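Lin1840 protein (Listeria innocua serovar 6a, PDB 4ZOC) probably hydrolyses terminal, non-reducing beta-D-glucosyl residues with release of beta-D-glucose, as a family 3 glycoside hydrolase involved in beta-1,2-glucan metabolism. Local coordinates at residues A[644-649]-A[659-664]; A[640-645]-A[703-708]. The protein carries 2 engineered substitutions. All coordinates share one frame; numbering follows the deposited sequence.

Strand 638-648 of the fibronectin type III-like domain takes part in both contacts, with one neighbour on each flank. From its N-terminal end, the chain runs through 640-645 and 644-649, passes a nine-residue connection and returns as 659-664, closing the hairpin of interaction 1. It continues through strand 673-680 and comes back as 703-708, so interaction 2 closes a longer loop that contains the return strand of the hairpin. V644 and Y645 belong to both contacts, which makes 638-648 an inner strand, between 659-668 and 699-706. Other joints lie nearby: I642 and E664 are probably hydrogen-bonded, and L646 packs on V703.

Interaction 1 of 2, residues A[644-649]-A[659-664]. With MG (magnesium ion), chain D.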
ATOM      1  N   VAL A 644       2.227 -15.045 -23.510  1.00  9.13           N
ATOM      2  CA  VAL A 644       3.593 -14.564 -23.817  1.00  9.18           C
ATOM      3  C   VAL A 644       3.892 -13.346 -22.971  1.00  7.80           C
ATOM      4  O   VAL A 644       3.164 -12.342 -23.012  1.00  8.94           O
ATOM      5  CB  VAL A 644       3.759 -14.243 -25.305  1.00  9.74           C
ATOM      6  CG1 VAL A 644       5.170 -13.794 -25.595  1.00 11.60           C
ATOM      7  CG2 VAL A 644       3.324 -15.418 -26.161  1.00 12.09           C
ATOM      8  N   TYR A 645       5.026 -13.442 -22.255  1.00  8.02           N
ATOM      9  CA  TYR A 645       5.540 -12.400 -21.422  1.00  7.24           C
ATOM     10  C   TYR A 645       6.895 -11.872 -21.906  1.00  7.92           C
ATOM     11  O   TYR A 645       7.729 -12.595 -22.510  1.00  9.59           O
ATOM     12  CB  TYR A 645       5.659 -12.924 -19.985  1.00  6.52           C
ATOM     13  CG  TYR A 645       4.397 -13.433 -19.339  1.00  5.08           C
ATOM     14  CD1 TYR A 645       3.988 -14.727 -19.536  1.00  7.38           C
ATOM     15  CD2 TYR A 645       3.704 -12.650 -18.441  1.00  6.02           C
ATOM     16  CE1 TYR A 645       2.849 -15.240 -18.925  1.00  8.09           C
ATOM     17  CE2 TYR A 645       2.512 -13.098 -17.859  1.00  6.50           C
ATOM     18  CZ  TYR A 645       2.108 -14.378 -18.090  1.00  8.04           C
ATOM     19  OH  TYR A 645       0.988 -14.869 -17.519  1.00  8.14           O
ATOM     20  N   LEU A 646       7.091 -10.609 -21.698  1.00  8.87           N
ATOM     21  CA  LEU A 646       8.356  -9.974 -21.917  1.00  9.96           C
ATOM     22  C   LEU A 646       8.980  -9.370 -20.593  1.00  9.02           C
ATOM     23  O   LEU A 646       8.255  -8.831 -19.698  1.00 11.52           O
ATOM     24  CB  LEU A 646       8.141  -8.872 -22.898  1.00 13.47           C
ATOM     25  CG  LEU A 646       9.216  -8.589 -23.929  1.00 16.52           C
ATOM     26  CD1 LEU A 646       9.580  -9.897 -24.692  1.00 14.51           C
ATOM     27  CD2 LEU A 646       8.635  -7.500 -24.815  1.00 13.67           C
ATOM     28  N   GLN A 647      10.299  -9.502 -20.454  1.00  8.84           N
ATOM     29  CA  GLN A 647      11.065  -8.865 -19.478  1.00  9.22           C
ATOM     30  C   GLN A 647      12.178  -7.990 -20.100  1.00  9.78           C
ATOM     31  O   GLN A 647      12.911  -8.456 -20.969  1.00 12.14           O
ATOM     32  CB  GLN A 647      11.720  -9.857 -18.547  1.00 10.07           C
ATOM     33  CG  GLN A 647      12.584  -9.207 -17.462  1.00 10.42           C
ATOM     34  CD  GLN A 647      13.345 -10.202 -16.592  1.00 12.10           C
ATOM     35  OE1 GLN A 647      13.534 -11.356 -16.944  1.00 14.59           O
ATOM     36  NE2 GLN A 647      13.751  -9.748 -15.408  1.00 14.35           N
ATOM     37  N   ASP A 648      12.311  -6.748 -19.614  1.00  9.01           N
ATOM     38  CA  ASP A 648      13.406  -5.853 -19.886  1.00  7.99           C
ATOM     39  C   ASP A 648      14.438  -6.027 -18.764  1.00  9.38           C
ATOM     40  O   ASP A 648      14.221  -5.552 -17.659  1.00  9.34           O
ATOM     41  CB  ASP A 648      12.883  -4.429 -20.004  1.00  9.77           C
ATOM     42  CG  ASP A 648      13.876  -3.454 -20.581  1.00 10.18           C
ATOM     43  OD1 ASP A 648      15.092  -3.785 -20.746  1.00 10.13           O
ATOM     44  OD2 ASP A 648      13.413  -2.315 -20.858  1.00 12.76           O
ATOM     45  N   VAL A 649      15.556  -6.666 -19.060  1.00  9.03           N
ATOM     46  CA  VAL A 649      16.452  -7.159 -18.012  1.00  9.61           C
ATOM     47  C   VAL A 649      17.204  -6.024 -17.270  1.00 10.58           C
ATOM     48  O   VAL A 649      17.349  -6.031 -16.025  1.00 10.18           O
ATOM     49  CB  VAL A 649      17.418  -8.195 -18.596  1.00  9.78           C
ATOM     50  CG1 VAL A 649      18.374  -8.605 -17.574  1.00 11.12           C
ATOM     51  CG2 VAL A 649      16.678  -9.425 -19.109  1.00 11.64           C
ATOM     52  N   GLU A 659       6.002  -9.054 -17.941  1.00  8.59           N
ATOM     53  CA  GLU A 659       4.752  -8.427 -18.248  1.00  7.95           C
ATOM     54  C   GLU A 659       4.068  -9.212 -19.338  1.00  8.02           C
ATOM     55  O   GLU A 659       4.735  -9.536 -20.358  1.00  7.01           O
ATOM     56  CB  GLU A 659       4.976  -6.997 -18.724  1.00  8.07           C
ATOM     57  CG  GLU A 659       5.579  -6.034 -17.731  1.00  9.55           C
ATOM     58  CD  GLU A 659       5.779  -4.641 -18.354  1.00 13.33           C
ATOM     59  OE1 GLU A 659       6.327  -4.475 -19.446  1.00 11.88           O
ATOM     60  OE2 GLU A 659       5.335  -3.693 -17.753  1.00 16.27           O
ATOM     61  N   LEU A 660       2.768  -9.468 -19.209  1.00  6.97           N
ATOM     62  CA  LEU A 660       2.046 -10.116 -20.271  1.00  8.14           C
ATOM     63  C   LEU A 660       1.926  -9.203 -21.486  1.00 10.06           C
ATOM     64  O   LEU A 660       1.556  -8.022 -21.326  1.00 10.17           O
ATOM     65  CB  LEU A 660       0.600 -10.480 -19.852  1.00  9.04           C
ATOM     66  CG  LEU A 660      -0.223 -11.366 -20.749  1.00  8.42           C
ATOM     67  CD1 LEU A 660       0.311 -12.801 -20.780  1.00  9.43           C
ATOM     68  CD2 LEU A 660      -1.691 -11.281 -20.294  1.00  8.32           C
ATOM     69  N   LYS A 661       2.239  -9.736 -22.679  1.00  8.42           N
ATOM     70  CA  LYS A 661       2.188  -8.940 -23.893  1.00  8.62           C
ATOM     71  C   LYS A 661       1.435  -9.625 -25.037  1.00  9.63           C
ATOM     72  O   LYS A 661       1.232  -8.977 -26.076  1.00 10.37           O
ATOM     73  CB  LYS A 661       3.602  -8.618 -24.372  1.00  8.50           C
ATOM     74  CG  LYS A 661       4.451  -7.776 -23.441  1.00  8.62           C
ATOM     75  CD  LYS A 661       3.950  -6.441 -23.193  1.00 11.23           C
ATOM     76  CE  LYS A 661       4.970  -5.683 -22.323  1.00 13.96           C
ATOM     77  NZ  LYS A 661       4.343  -4.374 -22.055  1.00 12.99           N
ATOM     78  N   ALA A 662       0.967 -10.876 -24.838  1.00 10.54           N
ATOM     79  CA  ALA A 662       0.134 -11.540 -25.778  1.00 10.33           C
ATOM     80  C   ALA A 662      -0.503 -12.712 -25.111  1.00 10.23           C
ATOM     81  O   ALA A 662       0.046 -13.315 -24.193  1.00 10.94           O
ATOM     82  CB  ALA A 662       0.917 -11.990 -27.059  1.00 11.17           C
ATOM     83  N   PHE A 663      -1.684 -13.041 -25.583  1.00  8.77           N
ATOM     84  CA  PHE A 663      -2.371 -14.270 -25.130  1.00  9.48           C
ATOM     85  C   PHE A 663      -3.389 -14.717 -26.175  1.00  9.53           C
ATOM     86  O   PHE A 663      -3.950 -13.865 -26.891  1.00 10.74           O
ATOM     87  CB  PHE A 663      -3.059 -14.034 -23.763  1.00  9.51           C
ATOM     88  CG  PHE A 663      -4.176 -13.011 -23.809  1.00  7.53           C
ATOM     89  CD1 PHE A 663      -3.916 -11.692 -23.604  1.00  7.49           C
ATOM     90  CD2 PHE A 663      -5.487 -13.404 -24.059  1.00  8.02           C
ATOM     91  CE1 PHE A 663      -4.929 -10.786 -23.617  1.00  7.74           C
ATOM     92  CE2 PHE A 663      -6.501 -12.466 -24.075  1.00  8.96           C
ATOM     93  CZ  PHE A 663      -6.229 -11.143 -23.863  1.00  7.89           C
ATOM     94  N   GLU A 664      -3.639 -16.022 -26.263  1.00 10.31           N
ATOM     95  CA  GLU A 664      -4.676 -16.595 -27.125  1.00 11.73           C
ATOM     96  C   GLU A 664      -5.132 -17.904 -26.504  1.00  9.23           C
ATOM     97  O   GLU A 664      -4.335 -18.763 -26.054  1.00 12.48           O
ATOM     98  CB  GLU A 664      -4.180 -16.919 -28.574  1.00 15.27           C
ATOM     99  CG  GLU A 664      -5.306 -17.434 -29.438  1.00 20.48           C
ATOM    100  CD  GLU A 664      -4.985 -17.659 -30.899  1.00 29.69           C
ATOM    101  OE1 GLU A 664      -4.065 -17.010 -31.444  1.00 38.36           O
ATOM    102  OE2 GLU A 664      -5.690 -18.498 -31.526  1.00 41.89           O
TER
HETATM  103 MG    MG D 802      16.731  -2.819 -21.353  1.00 11.45          MG
HETATM  104  O   HOH W   1       8.353  -6.093 -19.946  1.00  9.78           O
HETATM  105  O   HOH W   2      15.690  -0.983 -21.360  1.00  8.75           O
HETATM  106  O   HOH W   3      16.344  -3.001 -23.326  1.00  8.72           O
HETATM  107  O   HOH W   4      17.692  -4.677 -21.219  1.00 11.36           O
HETATM  108  O   HOH W   5      18.579  -1.817 -21.784  1.00 11.25           O
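A classic beta bulge interrupts the hairpin of strands 638-648 and 659-668 where K661 and A662 both face V644. The carbonyl oxygen of V644 accepts two N-H groups: K661 N lies 2.8 Å from V644 O, nearly along the C=O axis, while A662 N approaches V644 O at 3.2 Å on an in-plane lone pair and in a more bent bond. V644 N returns a nearly straight bond to A662 O. Beyond the bulge, L646 and E659 exchange backbone bonds in both directions. Within this fibronectin type III-like sheet the intervening pair, Y645 and L660, is non-hydrogen-bonded, and its side chains pack instead. L660 CD1 sits over one face of the Y645 ring, 3.8 Å from its centroid, a CH-pi contact suited to a branched aliphatic tip. On the other face of the sheet the small A662 lets its CB come within 4.0 Å of V644 CB. K661 CG meets L646 CB; the lysine chain then bends at chi2 (-63°), and NZ makes a weak salt bridge with E659 OE1, which also pairs with R655. Water 1 bridges L646 O and E659 OE1. Past the pairing, D648 OD1 binds magnesium at 2.0 Å, alongside T650 O and four waters.

Interaction 2 of 2, residues A[640-645]-A[703-708]; sequences EVIQVY and VFVGTS
Q643 OE1 accepts the hydroxyl of Y645 at an OH-to-OE1 distance of 2.6 Å, in the plane of the amide carbonyl, and the same oxygen lies against S708 CA. The Q643 chain, extended beyond CG (chi2 155°), carries the amide across to T707 and S708; its NE2 donates to V641 O from above that carbonyl's plane and stands 3.0 Å from T707 O. Glutamine suits this place because it both accepts and donates. The backbones pair antiparallel within the fibronectin type III-like sheet. Q643 and G706 exchange two N-H...O bonds, the shorter from Q643 N to G706 O at 2.7 Å; Y645 and F704 form the next hydrogen-bonded pair. At G706, with phi -178° and psi -153°, a conformation readily open to glycine, the regular strand ends. T707 then sets CG2 against the carboxylate of E640, 3.4 Å from E640 CD, the side chains crossing at about a right angle. E640 OE2 has its charged partner in K549. On the opposite face of the sheet from Q643, V644 CG1 and V703 CG1 lie side by side, 4.2 Å apart. With bonds at both ends, the Q643 amide is probably fixed in its flip, oxygen toward the Y645 hydroxyl.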
ATOM      1  N   GLU A 640      -6.654 -24.317 -23.883  1.00 10.08           N
ATOM      2  CA  GLU A 640      -5.504 -23.880 -23.135  1.00  9.91           C
ATOM      3  C   GLU A 640      -5.288 -22.407 -23.480  1.00 10.87           C
ATOM      4  O   GLU A 640      -5.591 -21.944 -24.602  1.00 14.32           O
ATOM      5  CB  GLU A 640      -4.255 -24.692 -23.570  1.00 10.60           C
ATOM      6  CG  GLU A 640      -2.954 -24.345 -22.837  1.00 11.52           C
ATOM      7  CD  GLU A 640      -3.064 -24.484 -21.316  1.00 12.78           C
ATOM      8  OE1 GLU A 640      -2.630 -25.484 -20.694  1.00 13.46           O
ATOM      9  OE2 GLU A 640      -3.637 -23.541 -20.712  1.00 11.77           O
ATOM     10  N   VAL A 641      -4.749 -21.652 -22.532  1.00 11.98           N
ATOM     11  CA  VAL A 641      -4.431 -20.204 -22.747  1.00 10.53           C
ATOM     12  C   VAL A 641      -2.946 -20.083 -22.870  1.00 10.17           C
ATOM     13  O   VAL A 641      -2.214 -20.123 -21.867  1.00 11.02           O
ATOM     14  CB  VAL A 641      -5.024 -19.264 -21.634  1.00 10.51           C
ATOM     15  CG1 VAL A 641      -4.678 -17.785 -21.907  1.00 10.72           C
ATOM     16  CG2 VAL A 641      -6.499 -19.433 -21.573  1.00 11.98           C
ATOM     17  N   ILE A 642      -2.490 -19.891 -24.126  1.00 10.43           N
ATOM     18  CA  ILE A 642      -1.053 -19.623 -24.384  1.00 11.27           C
ATOM     19  C   ILE A 642      -0.818 -18.160 -23.993  1.00 10.19           C
ATOM     20  O   ILE A 642      -1.587 -17.293 -24.404  1.00 11.28           O
ATOM     21  CB  ILE A 642      -0.664 -19.823 -25.836  1.00 11.07           C
ATOM     22  CG1 ILE A 642      -0.997 -21.267 -26.266  1.00 14.46           C
ATOM     23  CG2 ILE A 642       0.759 -19.380 -26.047  1.00 12.40           C
ATOM     24  CD1 ILE A 642      -0.913 -21.583 -27.772  1.00 16.59           C
ATOM     25  N   GLN A 643       0.196 -17.922 -23.165  1.00  9.60           N
ATOM     26  CA  GLN A 643       0.588 -16.593 -22.664  1.00  8.80           C
ATOM     27  C   GLN A 643       2.010 -16.283 -23.071  1.00  9.28           C
ATOM     28  O   GLN A 643       2.886 -17.140 -22.909  1.00 10.69           O
ATOM     29  CB  GLN A 643       0.464 -16.528 -21.131  1.00  9.23           C
ATOM     30  CG  GLN A 643      -0.954 -16.855 -20.675  1.00  9.34           C
ATOM     31  CD  GLN A 643      -1.071 -17.386 -19.299  1.00  9.31           C
ATOM     32  OE1 GLN A 643      -0.466 -16.888 -18.355  1.00 10.76           O
ATOM     33  NE2 GLN A 643      -1.894 -18.369 -19.153  1.00 12.05           N
ATOM     34  N   VAL A 644       2.227 -15.045 -23.510  1.00  9.13           N
ATOM     35  CA  VAL A 644       3.593 -14.564 -23.817  1.00  9.18           C
ATOM     36  C   VAL A 644       3.892 -13.346 -22.971  1.00  7.80           C
ATOM     37  O   VAL A 644       3.164 -12.342 -23.012  1.00  8.94           O
ATOM     38  CB  VAL A 644       3.759 -14.243 -25.305  1.00  9.74           C
ATOM     39  CG1 VAL A 644       5.170 -13.794 -25.595  1.00 11.60           C
ATOM     40  CG2 VAL A 644       3.324 -15.418 -26.161  1.00 12.09           C
ATOM     41  N   TYR A 645       5.026 -13.442 -22.255  1.00  8.02           N
ATOM     42  CA  TYR A 645       5.540 -12.400 -21.422  1.00  7.24           C
ATOM     43  C   TYR A 645       6.895 -11.872 -21.906  1.00  7.92           C
ATOM     44  O   TYR A 645       7.729 -12.595 -22.510  1.00  9.59           O
ATOM     45  CB  TYR A 645       5.659 -12.924 -19.985  1.00  6.52           C
ATOM     46  CG  TYR A 645       4.397 -13.433 -19.339  1.00  5.08           C
ATOM     47  CD1 TYR A 645       3.988 -14.727 -19.536  1.00  7.38           C
ATOM     48  CD2 TYR A 645       3.704 -12.650 -18.441  1.00  6.02           C
ATOM     49  CE1 TYR A 645       2.849 -15.240 -18.925  1.00  8.09           C
ATOM     50  CE2 TYR A 645       2.512 -13.098 -17.859  1.00  6.50           C
ATOM     51  CZ  TYR A 645       2.108 -14.378 -18.090  1.00  8.04           C
ATOM     52  OH  TYR A 645       0.988 -14.869 -17.519  1.00  8.14           O
ATOM     53  N   VAL A 703      11.896 -13.467 -23.201  1.00 10.71           N
ATOM     54  CA  VAL A 703      10.625 -13.799 -23.801  1.00 11.67           C
ATOM     55  C   VAL A 703      10.216 -15.121 -23.166  1.00 12.97           C
ATOM     56  O   VAL A 703      10.986 -16.097 -23.183  1.00 11.83           O
ATOM     57  CB  VAL A 703      10.726 -13.981 -25.370  1.00 13.59           C
ATOM     58  CG1 VAL A 703       9.329 -14.249 -25.939  1.00 18.24           C
ATOM     59  CG2 VAL A 703      11.249 -12.712 -26.045  1.00 15.46           C
ATOM     60  N   PHE A 704       9.036 -15.141 -22.538  1.00 10.49           N
ATOM     61  CA  PHE A 704       8.529 -16.290 -21.828  1.00 10.08           C
ATOM     62  C   PHE A 704       7.269 -16.759 -22.501  1.00 10.51           C
ATOM     63  O   PHE A 704       6.281 -15.985 -22.687  1.00 10.39           O
ATOM     64  CB  PHE A 704       8.189 -15.977 -20.356  1.00 10.52           C
ATOM     65  CG  PHE A 704       9.287 -15.273 -19.592  1.00 12.48           C
ATOM     66  CD1 PHE A 704       9.459 -13.889 -19.692  1.00 10.46           C
ATOM     67  CD2 PHE A 704      10.102 -16.000 -18.732  1.00 11.90           C
ATOM     68  CE1 PHE A 704      10.425 -13.256 -18.960  1.00 16.98           C
ATOM     69  CE2 PHE A 704      11.075 -15.367 -17.994  1.00 13.54           C
ATOM     70  CZ  PHE A 704      11.252 -13.985 -18.111  1.00 11.92           C
ATOM     71  N   VAL A 705       7.241 -18.028 -22.845  1.00  9.39           N
ATOM     72  CA  VAL A 705       6.080 -18.559 -23.535  1.00 10.46           C
ATOM     73  C   VAL A 705       5.539 -19.713 -22.672  1.00  9.64           C
ATOM     74  O   VAL A 705       6.254 -20.672 -22.344  1.00 10.45           O
ATOM     75  CB  VAL A 705       6.425 -19.103 -24.920  1.00 11.18           C
ATOM     76  CG1 VAL A 705       5.138 -19.619 -25.560  1.00 12.93           C
ATOM     77  CG2 VAL A 705       7.008 -17.999 -25.797  1.00 11.85           C
ATOM     78  N   GLY A 706       4.264 -19.667 -22.338  1.00 11.95           N
ATOM     79  CA  GLY A 706       3.749 -20.783 -21.560  1.00 11.73           C
ATOM     80  C   GLY A 706       2.268 -20.675 -21.270  1.00  9.93           C
ATOM     81  O   GLY A 706       1.524 -20.022 -21.992  1.00 13.62           O
ATOM     82  N   THR A 707       1.869 -21.286 -20.157  1.00  9.86           N
ATOM     83  CA  THR A 707       0.444 -21.467 -19.845  1.00 10.08           C
ATOM     84  C   THR A 707      -0.004 -20.879 -18.465  1.00 10.06           C
ATOM     85  O   THR A 707      -1.145 -21.092 -18.039  1.00  9.40           O
ATOM     86  CB  THR A 707       0.051 -22.953 -19.869  1.00 10.92           C
ATOM     87  OG1 THR A 707       0.929 -23.674 -18.968  1.00 11.18           O
ATOM     88  CG2 THR A 707       0.198 -23.533 -21.278  1.00 10.74           C
ATOM     89  N   SER A 708       0.940 -20.225 -17.813  1.00 10.45           N
ATOM     90  CA  SER A 708       0.806 -19.323 -16.682  1.00  9.85           C
ATOM     91  C   SER A 708       1.989 -18.376 -16.592  1.00  8.92           C
ATOM     92  O   SER A 708       2.916 -18.432 -17.395  1.00  8.69           O
ATOM     93  CB  SER A 708       0.653 -20.069 -15.369  1.00  9.51           C
ATOM     94  OG  SER A 708       1.859 -20.554 -14.821  1.00 10.55           O
TER